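Local coordinates for putative transcriptional regulator, IclR family (Arthrobacter aurescens, PDB 3OBF), which probably binds DNA and regulates transcription, this chain being its C-terminal domain, a member of the GAF clan, at residues Glu18-Thr23 with Asn154-Ala159; Ala25-Asn30 with Ala54-Ala59; Gln78-Gly83 with Asp93-Tyr98. All coordinates share one frame; numbering follows the deposited sequence. Where two conformers were deposited one is given.

Interaction 1: residues Glu18-Thr23 with Asn154-Ala159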
loop_
_atom_site.group_PDB
_atom_site.type_symbol
_atom_site.label_atom_id
_atom_site.label_comp_id
_atom_site.label_asym_id
_atom_site.label_seq_id
_atom_site.Cartn_x
_atom_site.Cartn_y
_atom_site.Cartn_z
ATOM N N GLU A 18 -15.482 -7.955 -2.290
ATOM C CA GLU A 18 -16.765 -8.490 -1.820
ATOM C C GLU A 18 -16.829 -8.702 -0.300
ATOM O O GLU A 18 -17.908 -8.619 0.271
ATOM C CB GLU A 18 -17.237 -9.745 -2.585
ATOM C CG GLU A 18 -16.140 -10.751 -2.910
ATOM C CD GLU A 18 -16.504 -11.769 -4.010
ATOM O OE1 GLU A 18 -17.251 -11.422 -4.977
ATOM O OE2 GLU A 18 -16.008 -12.930 -3.905
ATOM N N ARG A 19 -15.678 -8.932 0.341
ATOM C CA ARG A 19 -15.609 -9.135 1.794
ATOM C C ARG A 19 -15.491 -7.802 2.607
ATOM O O ARG A 19 -15.857 -7.726 3.782
ATOM C CB ARG A 19 -14.421 -10.045 2.117
ATOM C CG ARG A 19 -14.469 -11.438 1.454
ATOM C CD ARG A 19 -15.795 -12.046 1.743
ATOM N NE ARG A 19 -15.880 -13.478 1.478
ATOM C CZ ARG A 19 -16.667 -14.312 2.158
ATOM N NH1 ARG A 19 -16.694 -15.609 1.850
ATOM N NH2 ARG A 19 -17.412 -13.861 3.163
ATOM N N THR A 20 -14.967 -6.760 1.995
ATOM C CA THR A 20 -14.745 -5.521 2.728
ATOM C C THR A 20 -15.768 -4.493 2.335
ATOM O O THR A 20 -16.029 -3.557 3.078
ATOM C CB THR A 20 -13.359 -4.920 2.428
ATOM O OG1 THR A 20 -13.294 -4.606 1.035
ATOM C CG2 THR A 20 -12.247 -5.898 2.802
ATOM N N GLY A 21 -16.306 -4.638 1.130
ATOM C CA GLY A 21 -17.183 -3.612 0.578
ATOM C C GLY A 21 -16.407 -2.404 0.112
ATOM O O GLY A 21 -17.003 -1.397 -0.271
ATOM N N GLU A 22 -15.077 -2.496 0.107
ATOM C CA GLU A 22 -14.243 -1.365 -0.289
ATOM C C GLU A 22 -13.433 -1.679 -1.556
ATOM O O GLU A 22 -13.267 -2.836 -1.917
ATOM C CB GLU A 22 -13.314 -0.974 0.863
ATOM C CG GLU A 22 -14.026 -0.591 2.178
ATOM C CD GLU A 22 -14.768 0.753 2.120
ATOM O OE1 GLU A 22 -14.661 1.479 1.113
ATOM O OE2 GLU A 22 -15.448 1.109 3.105
ATOM N N THR A 23 -12.967 -0.635 -2.234
ATOM C CA THR A 23 -12.021 -0.793 -3.354
ATOM C C THR A 23 -10.771 -1.614 -2.934
ATOM O O THR A 23 -10.286 -1.437 -1.823
ATOM C CB THR A 23 -11.604 0.595 -3.826
ATOM O OG1 THR A 23 -12.778 1.287 -4.235
ATOM C CG2 THR A 23 -10.575 0.546 -4.978
ATOM N N ASN A 154 -8.072 -1.243 11.396
ATOM C CA ASN A 154 -7.318 -2.432 11.794
ATOM C C ASN A 154 -7.830 -3.715 11.152
ATOM O O ASN A 154 -7.055 -4.555 10.728
ATOM C CB ASN A 154 -7.198 -2.560 13.320
ATOM C CG ASN A 154 -6.050 -1.720 13.867
ATOM O OD1 ASN A 154 -6.177 -0.505 14.054
ATOM N ND2 ASN A 154 -4.909 -2.370 14.115
ATOM N N SER A 155 -9.141 -3.842 11.054
ATOM C CA SER A 155 -9.728 -4.971 10.361
ATOM C C SER A 155 -9.460 -4.992 8.844
ATOM O O SER A 155 -9.240 -6.060 8.280
ATOM C CB SER A 155 -11.220 -5.004 10.620
ATOM O OG SER A 155 -11.702 -6.232 10.140
ATOM N N LEU A 156 -9.503 -3.833 8.180
ATOM C CA LEU A 156 -9.087 -3.743 6.764
ATOM C C LEU A 156 -7.624 -4.171 6.570
ATOM O O LEU A 156 -7.298 -4.931 5.651
ATOM C CB LEU A 156 -9.327 -2.341 6.185
ATOM C CG LEU A 156 -10.833 -1.997 6.089
ATOM C CD1 LEU A 156 -11.065 -0.565 5.651
ATOM C CD2 LEU A 156 -11.527 -2.936 5.123
ATOM N N GLY A 157 -6.758 -3.703 7.470
ATOM C CA GLY A 157 -5.330 -4.033 7.431
ATOM C C GLY A 157 -5.071 -5.526 7.461
ATOM O O GLY A 157 -4.247 -6.045 6.701
ATOM N N GLU A 158 -5.766 -6.222 8.352
ATOM C CA GLU A 158 -5.642 -7.678 8.448
ATOM C C GLU A 158 -6.140 -8.325 7.165
ATOM O O GLU A 158 -5.518 -9.252 6.642
ATOM C CB GLU A 158 -6.441 -8.214 9.645
ATOM C CG GLU A 158 -6.465 -9.739 9.761
ATOM C CD GLU A 158 -7.158 -10.220 11.045
ATOM O OE1 GLU A 158 -7.310 -9.406 11.985
ATOM O OE2 GLU A 158 -7.536 -11.411 11.123
ATOM N N ALA A 159 -7.265 -7.831 6.659
ATOM C CA ALA A 159 -7.808 -8.337 5.405
ATOM C C ALA A 159 -6.796 -8.107 4.273
ATOM O O ALA A 159 -6.550 -8.994 3.448
ATOM C CB ALA A 159 -9.139 -7.654 5.084
#
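Thr-20 and Leu-156 meet side chain to side chain where the last turn of helix 3-20 comes up against helix 150-170. They cross obliquely: the CD2 methyl of Leu-156 fits against the Thr-20 branch point, 3.8 Å from CB and equally close to CG2. Although the CB of Leu-156 does not itself face segment 18-23, with CG anti to the carbonyl carbon (chi1 -67°) and chi2 near 180° the end of the chain comes nearer and CD2 faces the threonine. One turn further along, the Ala-159 methyl comes to the same CG2 from a direction about square to that of Leu-156 CD2, its CB 4.2 Å from Thr-20 CG2. Leucine suits its position by reaching across with a branched end, whereas alanine fills its place with a single carbon.

Threonine divides its work between its two branches. CG2 turns to the other helix, while OG1 sits between the backbone N and the carbonyl carbon (chi1 62°) and stays with its own chain. There OG1 accepts a nearly straight hydrogen bond from Glu-22 N, 2.9 Å long, which makes an ST turn, and it is also bonded to Leu-16 O. A valine here has no hydroxyl, which would probably leave Glu-22 N and Leu-16 O without this partner and the turn after the helix less firmly fixed. Within that turn Gly-21 has a positive phi, a conformation that a residue without a side chain adopts easily.

Beyond the turn, Glu-22 forms a salt bridge with Arg-147 and its side chain rests on Ile-141, Ala-143 and Pro-144 of strand 135-144. The contact joins the end of the N-terminal helix to the C-terminal helix, just before the chain enters strand 24-29 of the antiparallel sheet.

Interaction 2: residues Ala25-Asn30 with Ala54-Ala59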
loop_
_atom_site.group_PDB
_atom_site.type_symbol
_atom_site.label_atom_id
_atom_site.label_comp_id
_atom_site.label_asym_id
_atom_site.label_seq_id
_atom_site.Cartn_x
_atom_site.Cartn_y
_atom_site.Cartn_z
ATOM N N ALA A 25 -6.860 -2.790 -4.701
ATOM C CA ALA A 25 -5.996 -2.383 -5.798
ATOM C C ALA A 25 -4.661 -3.066 -5.697
ATOM O O ALA A 25 -4.170 -3.303 -4.602
ATOM C CB ALA A 25 -5.795 -0.882 -5.784
ATOM N N LEU A 26 -4.072 -3.366 -6.848
ATOM C CA LEU A 26 -2.736 -3.853 -6.914
ATOM C C LEU A 26 -1.855 -2.672 -7.353
ATOM O O LEU A 26 -2.085 -2.059 -8.407
ATOM C CB LEU A 26 -2.631 -5.010 -7.924
ATOM C CG LEU A 26 -1.237 -5.681 -8.051
ATOM C CD1 LEU A 26 -0.958 -6.577 -6.825
ATOM C CD2 LEU A 26 -1.090 -6.516 -9.337
HETATM N N MSE A 27 -0.850 -2.368 -6.528
HETATM C CA MSE A 27 0.079 -1.288 -6.801
HETATM C C MSE A 27 1.447 -1.847 -7.229
HETATM O O MSE A 27 1.882 -2.919 -6.760
HETATM C CB MSE A 27 0.260 -0.408 -5.563
HETATM C CG MSE A 27 -1.002 -0.127 -4.806
HETATM SE SE MSE A 27 -2.337 0.835 -5.906
HETATM C CE MSE A 27 -1.491 2.571 -5.952
ATOM N N VAL A 28 2.108 -1.110 -8.123
ATOM C CA VAL A 28 3.516 -1.347 -8.439
ATOM C C VAL A 28 4.358 -0.084 -8.203
ATOM O O VAL A 28 3.840 1.033 -8.190
ATOM C CB VAL A 28 3.750 -1.894 -9.863
ATOM C CG1 VAL A 28 3.037 -3.253 -10.048
ATOM C CG2 VAL A 28 3.334 -0.841 -10.924
ATOM N N TRP A 29 5.661 -0.301 -8.021
ATOM C CA TRP A 29 6.604 0.742 -7.662
ATOM C C TRP A 29 7.476 1.003 -8.862
ATOM O O TRP A 29 8.014 0.049 -9.442
ATOM C CB TRP A 29 7.472 0.204 -6.528
ATOM C CG TRP A 29 8.432 1.186 -5.904
ATOM C CD1 TRP A 29 9.795 1.040 -5.789
ATOM C CD2 TRP A 29 8.106 2.430 -5.278
ATOM N NE1 TRP A 29 10.334 2.131 -5.142
ATOM C CE2 TRP A 29 9.320 3.001 -4.824
ATOM C CE3 TRP A 29 6.912 3.126 -5.065
ATOM C CZ2 TRP A 29 9.366 4.219 -4.158
ATOM C CZ3 TRP A 29 6.963 4.341 -4.394
ATOM C CH2 TRP A 29 8.176 4.870 -3.943
ATOM N N ASN A 30 7.609 2.254 -9.260
ATOM C CA ASN A 30 8.617 2.615 -10.277
ATOM C C ASN A 30 9.868 3.309 -9.726
ATOM O O ASN A 30 10.702 3.820 -10.492
ATOM C CB ASN A 30 8.008 3.451 -11.416
ATOM C CG ASN A 30 7.470 4.770 -10.948
ATOM O OD1 ASN A 30 7.797 5.234 -9.869
ATOM N ND2 ASN A 30 6.651 5.403 -11.777
ATOM N N ALA A 54 -3.575 5.707 -11.364
ATOM C CA ALA A 54 -3.320 6.691 -10.343
ATOM C C ALA A 54 -1.916 6.472 -9.767
ATOM O O ALA A 54 -1.443 5.329 -9.609
ATOM C CB ALA A 54 -4.393 6.624 -9.242
ATOM N N ARG A 55 -1.246 7.588 -9.517
ATOM C CA ARG A 55 0.134 7.590 -9.056
ATOM C C ARG A 55 0.243 8.332 -7.740
ATOM O O ARG A 55 -0.294 9.429 -7.595
ATOM C CB ARG A 55 1.045 8.252 -10.088
ATOM C CG ARG A 55 1.255 7.492 -11.411
ATOM C CD ARG A 55 1.845 8.486 -12.450
ATOM N NE ARG A 55 1.900 7.965 -13.820
ATOM C CZ ARG A 55 2.935 7.296 -14.353
ATOM N NH1 ARG A 55 4.027 7.035 -13.641
ATOM N NH2 ARG A 55 2.877 6.870 -15.609
ATOM N N TYR A 56 0.948 7.737 -6.788
ATOM C CA TYR A 56 1.034 8.290 -5.432
ATOM C C TYR A 56 2.499 8.546 -5.073
ATOM O O TYR A 56 3.329 7.650 -5.215
ATOM C CB TYR A 56 0.367 7.329 -4.419
ATOM C CG TYR A 56 -1.104 7.116 -4.712
ATOM C CD1 TYR A 56 -2.083 7.962 -4.163
ATOM C CD2 TYR A 56 -1.506 6.096 -5.586
ATOM C CE1 TYR A 56 -3.438 7.790 -4.469
ATOM C CE2 TYR A 56 -2.843 5.910 -5.912
ATOM C CZ TYR A 56 -3.803 6.758 -5.354
ATOM O OH TYR A 56 -5.107 6.545 -5.683
ATOM N N ASN A 57 2.822 9.764 -4.626
ATOM C CA ASN A 57 4.204 10.029 -4.162
ATOM C C ASN A 57 4.301 10.727 -2.788
ATOM O O ASN A 57 5.338 11.321 -2.456
ATOM C CB ASN A 57 5.030 10.770 -5.216
ATOM C CG ASN A 57 4.689 12.234 -5.283
ATOM O OD1 ASN A 57 3.556 12.607 -5.098
ATOM N ND2 ASN A 57 5.680 13.070 -5.522
ATOM N N GLU A 58 3.234 10.633 -1.992
ATOM C CA GLU A 58 3.243 11.138 -0.614
ATOM C C GLU A 58 3.733 10.018 0.277
ATOM O O GLU A 58 3.270 8.867 0.204
ATOM C CB GLU A 58 1.840 11.578 -0.186
ATOM C CG GLU A 58 1.344 12.782 -1.048
ATOM C CD GLU A 58 -0.123 13.122 -0.853
ATOM O OE1 GLU A 58 -0.432 13.915 0.056
ATOM O OE2 GLU A 58 -0.978 12.625 -1.635
ATOM N N ALA A 59 4.692 10.371 1.107
ATOM C CA ALA A 59 5.320 9.449 2.036
ATOM C C ALA A 59 4.290 8.687 2.866
ATOM O O ALA A 59 4.429 7.484 3.101
ATOM C CB ALA A 59 6.327 10.194 2.921
#
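Selenomethionine Met-27 reaches Tyr-56 through a chain bent at both later torsions (chi2 -61°, chi3 -73°), which curls the CE methyl across toward the tyrosine. With Tyr-56 CG anti to its carbonyl carbon, the end of the ring comes nearer to strand 24-29 than its CB bond would suggest. The two side chains cross at about a right angle, with CE 3.5 Å from Tyr-56 CD2 and 3.6 Å from CE2, an oblique approach to the ring. A long unbranched, flexible side chain, here carrying selenium in place of sulfur, suits this position because the backbones stay well apart.

The gap reflects the antiparallel sheet of this GAF-clan domain, in which strand 34-40 runs between strands 24-29 and 55-56; Met-27 also touches Ser-34 and Cys-36 of that middle strand. Helix 62-69 packs on the same pair, Phe-67 against Met-27 and Val-64 against Tyr-56.

At the outer end, Asn-30 ND2 lies at the edge of the Arg-55 guanidinium, 3.6 Å from NH1, with the amide and guanidinium planes 33° apart. Two donors come together here because both serve Glu-33 OE1, which takes a hydrogen bond from Asn-30 ND2 and forms a salt bridge with Arg-55 NH1.

Interaction 3: residues Gln78-Gly83 with Asp93-Tyr98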
loop_
_atom_site.group_PDB
_atom_site.type_symbol
_atom_site.label_atom_id
_atom_site.label_comp_id
_atom_site.label_asym_id
_atom_site.label_seq_id
_atom_site.Cartn_x
_atom_site.Cartn_y
_atom_site.Cartn_z
ATOM N N GLN A 78 17.258 10.070 0.625
ATOM C CA GLN A 78 17.439 10.827 -0.588
ATOM C C GLN A 78 16.119 11.205 -1.254
ATOM O O GLN A 78 15.953 12.341 -1.677
ATOM C CB GLN A 78 18.349 10.051 -1.532
ATOM C CG GLN A 78 19.749 9.878 -0.924
ATOM C CD GLN A 78 20.578 8.784 -1.574
ATOM O OE1 GLN A 78 20.062 7.942 -2.325
ATOM N NE2 GLN A 78 21.885 8.782 -1.274
ATOM N N LEU A 79 15.189 10.259 -1.346
ATOM C CA LEU A 79 13.853 10.516 -1.883
ATOM C C LEU A 79 13.079 11.560 -1.072
ATOM O O LEU A 79 12.362 12.392 -1.629
ATOM C CB LEU A 79 13.040 9.206 -1.962
ATOM C CG LEU A 79 13.410 8.272 -3.120
ATOM C CD1 LEU A 79 12.786 6.906 -2.915
ATOM C CD2 LEU A 79 12.957 8.872 -4.467
ATOM N N LEU A 80 13.214 11.550 0.239
ATOM C CA LEU A 80 12.495 12.568 1.012
ATOM C C LEU A 80 13.136 13.960 0.878
ATOM O O LEU A 80 12.437 14.926 0.595
ATOM C CB LEU A 80 12.349 12.147 2.471
ATOM C CG LEU A 80 11.498 10.890 2.723
ATOM C CD1 LEU A 80 11.722 10.349 4.126
ATOM C CD2 LEU A 80 10.027 11.201 2.512
ATOM N N ARG A 81 14.458 14.056 1.042
ATOM C CA ARG A 81 15.158 15.347 0.996
ATOM C C ARG A 81 15.187 15.951 -0.415
ATOM O O ARG A 81 15.342 17.165 -0.559
ATOM C CB ARG A 81 16.605 15.234 1.516
ATOM C CG ARG A 81 16.781 14.586 2.872
ATOM C CD ARG A 81 16.488 15.567 3.982
ATOM N NE ARG A 81 16.512 14.973 5.327
ATOM C CZ ARG A 81 17.514 15.115 6.198
ATOM N NH1 ARG A 81 18.592 15.825 5.877
ATOM N NH2 ARG A 81 17.440 14.557 7.401
ATOM N N SER A 82 15.074 15.102 -1.441
ATOM C CA SER A 82 14.950 15.593 -2.806
ATOM C C SER A 82 13.548 16.096 -3.132
ATOM O O SER A 82 13.370 16.766 -4.128
ATOM C CB SER A 82 15.316 14.508 -3.831
ATOM O OG SER A 82 14.261 13.560 -3.949
ATOM N N GLY A 83 12.539 15.711 -2.351
ATOM C CA GLY A 83 11.180 16.082 -2.668
ATOM C C GLY A 83 10.531 15.133 -3.663
ATOM O O GLY A 83 9.373 15.323 -4.017
ATOM N N ASP A 93 14.845 13.940 12.643
ATOM C CA ASP A 93 13.987 13.123 13.487
ATOM C C ASP A 93 12.623 12.794 12.868
ATOM O O ASP A 93 12.072 11.759 13.200
ATOM C CB ASP A 93 13.894 13.662 14.927
ATOM C CG ASP A 93 13.772 15.166 14.976
ATOM O OD1 ASP A 93 13.058 15.693 14.092
ATOM O OD2 ASP A 93 14.376 15.811 15.872
ATOM N N ALA A 94 12.097 13.646 11.976
ATOM C CA ALA A 94 10.920 13.289 11.157
ATOM C C ALA A 94 11.255 12.145 10.201
ATOM O O ALA A 94 10.440 11.248 9.983
ATOM C CB ALA A 94 10.381 14.473 10.384
ATOM N N VAL A 95 12.463 12.186 9.641
ATOM C CA VAL A 95 12.929 11.132 8.760
ATOM C C VAL A 95 13.099 9.849 9.570
ATOM O O VAL A 95 12.650 8.788 9.157
ATOM C CB VAL A 95 14.237 11.547 7.998
ATOM C CG1 VAL A 95 14.915 10.337 7.327
ATOM C CG2 VAL A 95 13.934 12.651 6.970
ATOM N N GLU A 96 13.729 9.961 10.728
ATOM C CA GLU A 96 13.945 8.812 11.599
ATOM C C GLU A 96 12.628 8.183 12.077
ATOM O O GLU A 96 12.501 6.954 12.097
ATOM C CB GLU A 96 14.835 9.189 12.802
ATOM C CG GLU A 96 16.309 9.482 12.436
ATOM C CD GLU A 96 16.993 8.339 11.645
ATOM O OE1 GLU A 96 16.776 7.145 11.977
ATOM O OE2 GLU A 96 17.758 8.633 10.688
ATOM N N ALA A 97 11.662 9.015 12.464
ATOM C CA ALA A 97 10.340 8.504 12.840
ATOM C C ALA A 97 9.706 7.770 11.655
ATOM O O ALA A 97 9.098 6.697 11.826
ATOM C CB ALA A 97 9.435 9.625 13.308
ATOM N N TYR A 98 9.856 8.345 10.453
ATOM C CA TYR A 98 9.248 7.769 9.255
ATOM C C TYR A 98 9.859 6.410 8.945
ATOM O O TYR A 98 9.156 5.477 8.597
ATOM C CB TYR A 98 9.366 8.705 8.049
ATOM C CG TYR A 98 8.713 8.125 6.813
ATOM C CD1 TYR A 98 7.326 8.206 6.617
ATOM C CD2 TYR A 98 9.473 7.477 5.847
ATOM C CE1 TYR A 98 6.730 7.666 5.485
ATOM C CE2 TYR A 98 8.883 6.930 4.712
ATOM C CZ TYR A 98 7.520 7.025 4.544
ATOM O OH TYR A 98 6.964 6.500 3.418
#
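Leu-80 of helix 73-82 points toward helix 92-108, where it meets Val-95 and Tyr-98. The two helices are consecutive in the chain and form a roughly antiparallel pair, the segment axes 11.4 Å apart at an angle of 138°. At that spacing the backbones stay clear of each other and side chains bridge the interval.

The CB of Leu-80 sets out toward the second helix, and CG, anti to the carbonyl carbon (chi1 -64°), is the fork at which the two methyls part. CD1 goes to helix 92-108, where it lies 4.0 Å from Tyr-98 CD2 and 4.3 Å from Val-95 CG2; it comes to the tyrosine ring obliquely. CD2 turns instead to the Ala-59 methyl. A leucine suits this place because its two arms serve two separate surfaces, and the side chain also rests on Ile-85 and Leu-87 of the connecting loop. The tyrosine is likewise divided: its ring meets Leu-80, and the side chain also touches Gln-65 and Leu-68, whereas OH is hydrogen-bonded to Ala-59 O.

At the solvent margin Arg-81, bent at chi2, brings the edge of its guanidinium to the same valine, the two side chains crossing obliquely. Val-95 CG2 sits at that edge, in the guanidinium plane, 3.8 Å from Arg-81 NE and 4.0 Å from NH2.

Along the chain, interaction 1 closes the longest loop, tying the ends of the domain together, and interactions 2 and 3 follow one another inside it. Interactions 1 and 2 have centres 19 Å apart on opposite sides of the chain's centre, and helix 3-20 of the first leads into strand 24-29 of the second. The centres of interactions 1 and 3 are 30 Å apart, their nearest atoms about 17 Å. Interaction 3 does touch interaction 2, 18 Å away between centres, through the end of segment 54-59. Within one IclR C-terminal domain, the terminal helices thus lie far from the helical pair of interaction 3, which is inserted in the chain between strands 55-56 and 111-114 of the antiparallel sheet.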